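Local structure of neutral ceramidase (Pseudomonas aeruginosa, 2ZWS) at residues A[43-48]-A[56-61]. The protein hydrolyses the N-acyl linkage of ceramides to give sphingosine and free fatty acid, and also catalyses the reverse synthesis, using a bound zinc ion. Sequence-based numbering, arbitrary orientation.
Sequences RAFVIE and LVYVNT. With FMT (formic acid), chain E.
Phe45 and Tyr58 are cross-strand neighbours, a hydrogen-bonded pair in an antiparallel beta hairpin, strands 41-49 and 55-61, inside the large mixed sheet of the N-terminal catalytic domain. Phe45 N reaches Tyr58 O at 2.7 Å, and Tyr58 N returns a bond to Phe45 O. Their side chains run side by side on one face of the sheet, touching through CD1 of each ring at 4.0 Å. With chi1 at -61°, Phe45 CG sits beside its own backbone N, and Tyr58 O lies in the plane of the ring at its edge, 3.6 Å from CD1. Tyr58 OH is hydrogen-bonded to ND2 of Asn439. Leu56, at the turn end, is held to Ile47 by its main chain: Leu56 O accepts from Ile47 N at 2.8 Å, nearly straight at 170°, and Leu56 N donates back. On the reverse face, which helix 120-138 covers, Val46 CG2 meets Val57 CG2 at 3.7 Å, and Ala44 CB packs on Val59 CG2. At the other end Arg43 and Asn60 are a further hydrogen-bonded pair. The Arg43 guanidinium forms salt bridges with Glu228 through NE and Asp62 through NH1. Asn60, a probable substrate-binding residue, donates from ND2 to O2 of a formic acid molecule, probably from the crystallisation liquor, at 2.8 Å. One water lies in the guanidinium plane, accepting from Arg43 NH1 at 2.8 Å.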
loop_
_atom_site.group_PDB
_atom_site.type_symbol
_atom_site.label_atom_id
_atom_site.label_comp_id
_atom_site.label_asym_id
_atom_site.label_seq_id
_atom_site.Cartn_x
_atom_site.Cartn_y
_atom_site.Cartn_z
ATOM N N ARG A 43 -6.208 6.302 -3.111
ATOM C CA ARG A 43 -7.465 6.264 -3.886
ATOM C C ARG A 43 -8.588 6.202 -2.868
ATOM O O ARG A 43 -8.682 5.237 -2.093
ATOM C CB ARG A 43 -7.470 5.016 -4.786
ATOM C CG ARG A 43 -6.543 5.138 -6.001
ATOM C CD ARG A 43 -6.454 3.837 -6.813
ATOM N NE ARG A 43 -5.666 3.999 -8.038
ATOM C CZ ARG A 43 -4.345 3.822 -8.105
ATOM N NH1 ARG A 43 -3.679 3.462 -7.013
ATOM N NH2 ARG A 43 -3.683 3.997 -9.260
ATOM N N ALA A 44 -9.409 7.240 -2.839
ATOM C CA ALA A 44 -10.448 7.413 -1.819
ATOM C C ALA A 44 -11.823 7.211 -2.396
ATOM O O ALA A 44 -12.123 7.707 -3.511
ATOM C CB ALA A 44 -10.370 8.808 -1.208
ATOM N N PHE A 45 -12.671 6.546 -1.608
ATOM C CA PHE A 45 -14.035 6.214 -2.042
ATOM C C PHE A 45 -14.939 6.667 -0.921
ATOM O O PHE A 45 -14.975 6.057 0.149
ATOM C CB PHE A 45 -14.186 4.702 -2.249
ATOM C CG PHE A 45 -13.275 4.157 -3.306
ATOM C CD1 PHE A 45 -11.909 3.971 -3.043
ATOM C CD2 PHE A 45 -13.762 3.878 -4.590
ATOM C CE1 PHE A 45 -11.057 3.472 -4.028
ATOM C CE2 PHE A 45 -12.901 3.372 -5.589
ATOM C CZ PHE A 45 -11.562 3.167 -5.301
ATOM N N VAL A 46 -15.630 7.771 -1.169
ATOM C CA VAL A 46 -16.604 8.283 -0.206
ATOM C C VAL A 46 -17.956 7.726 -0.583
ATOM O O VAL A 46 -18.327 7.809 -1.760
ATOM C CB VAL A 46 -16.673 9.855 -0.263
ATOM C CG1 VAL A 46 -17.748 10.358 0.664
ATOM C CG2 VAL A 46 -15.342 10.443 0.149
ATOM N N ILE A 47 -18.684 7.169 0.388
ATOM C CA ILE A 47 -20.020 6.637 0.119
ATOM C C ILE A 47 -20.999 7.253 1.088
ATOM O O ILE A 47 -20.736 7.314 2.280
ATOM C CB ILE A 47 -20.067 5.095 0.291
ATOM C CG1 ILE A 47 -18.975 4.421 -0.548
ATOM C CG2 ILE A 47 -21.463 4.546 -0.070
ATOM C CD1 ILE A 47 -18.786 2.955 -0.188
ATOM N N GLU A 48 -22.133 7.711 0.581
ATOM C CA GLU A 48 -23.152 8.306 1.440
ATOM C C GLU A 48 -24.480 7.650 1.169
ATOM O O GLU A 48 -24.823 7.360 0.020
ATOM C CB GLU A 48 -23.368 9.777 1.122
ATOM C CG GLU A 48 -22.218 10.688 1.270
ATOM C CD GLU A 48 -22.680 12.135 1.441
ATOM O OE1 GLU A 48 -23.606 12.599 0.711
ATOM O OE2 GLU A 48 -22.106 12.818 2.308
ATOM N N LEU A 56 -19.337 7.204 4.799
ATOM C CA LEU A 56 -18.131 6.447 5.053
ATOM C C LEU A 56 -17.083 6.855 4.035
ATOM O O LEU A 56 -17.422 7.246 2.917
ATOM C CB LEU A 56 -18.414 4.950 4.870
ATOM C CG LEU A 56 -19.479 4.337 5.800
ATOM C CD1 LEU A 56 -19.725 2.918 5.350
ATOM C CD2 LEU A 56 -19.064 4.363 7.253
ATOM N N VAL A 57 -15.814 6.745 4.410
ATOM C CA VAL A 57 -14.755 6.851 3.405
ATOM C C VAL A 57 -13.735 5.717 3.596
ATOM O O VAL A 57 -13.269 5.431 4.715
ATOM C CB VAL A 57 -14.111 8.281 3.351
ATOM C CG1 VAL A 57 -13.475 8.672 4.680
ATOM C CG2 VAL A 57 -13.115 8.383 2.194
ATOM N N TYR A 58 -13.425 5.070 2.474
ATOM C CA TYR A 58 -12.415 4.027 2.400
ATOM C C TYR A 58 -11.292 4.515 1.481
ATOM O O TYR A 58 -11.562 5.037 0.395
ATOM C CB TYR A 58 -13.042 2.739 1.822
ATOM C CG TYR A 58 -12.045 1.682 1.474
ATOM C CD1 TYR A 58 -11.499 1.594 0.187
ATOM C CD2 TYR A 58 -11.634 0.778 2.441
ATOM C CE1 TYR A 58 -10.555 0.629 -0.138
ATOM C CE2 TYR A 58 -10.696 -0.225 2.137
ATOM C CZ TYR A 58 -10.159 -0.280 0.850
ATOM O OH TYR A 58 -9.233 -1.257 0.556
ATOM N N VAL A 59 -10.053 4.453 1.977
ATOM C CA VAL A 59 -8.903 4.867 1.175
ATOM C C VAL A 59 -7.931 3.708 1.046
ATOM O O VAL A 59 -7.521 3.126 2.064
ATOM C CB VAL A 59 -8.158 6.128 1.787
ATOM C CG1 VAL A 59 -7.060 6.591 0.862
ATOM C CG2 VAL A 59 -9.138 7.293 2.088
ATOM N N ASN A 60 -7.598 3.328 -0.189
ATOM C CA ASN A 60 -6.551 2.329 -0.374
ATOM C C ASN A 60 -5.285 3.021 -0.903
ATOM O O ASN A 60 -5.367 3.900 -1.764
ATOM C CB ASN A 60 -6.984 1.200 -1.338
ATOM C CG ASN A 60 -6.107 -0.036 -1.230
ATOM O OD1 ASN A 60 -5.840 -0.553 -0.138
ATOM N ND2 ASN A 60 -5.713 -0.541 -2.370
ATOM N N THR A 61 -4.134 2.680 -0.322
ATOM C CA THR A 61 -2.890 3.383 -0.593
ATOM C C THR A 61 -1.814 2.454 -1.178
ATOM O O THR A 61 -1.666 1.276 -0.760
ATOM C CB THR A 61 -2.330 4.030 0.715
ATOM O OG1 THR A 61 -2.017 2.998 1.679
ATOM C CG2 THR A 61 -3.344 5.072 1.302
HETATM C C FMT E . -4.498 -0.186 -5.857
HETATM O O1 FMT E . -3.342 -0.006 -6.365
HETATM O O2 FMT E . -5.128 0.454 -4.957
HETATM O O HOH W 1 -4.175 3.189 -4.260
#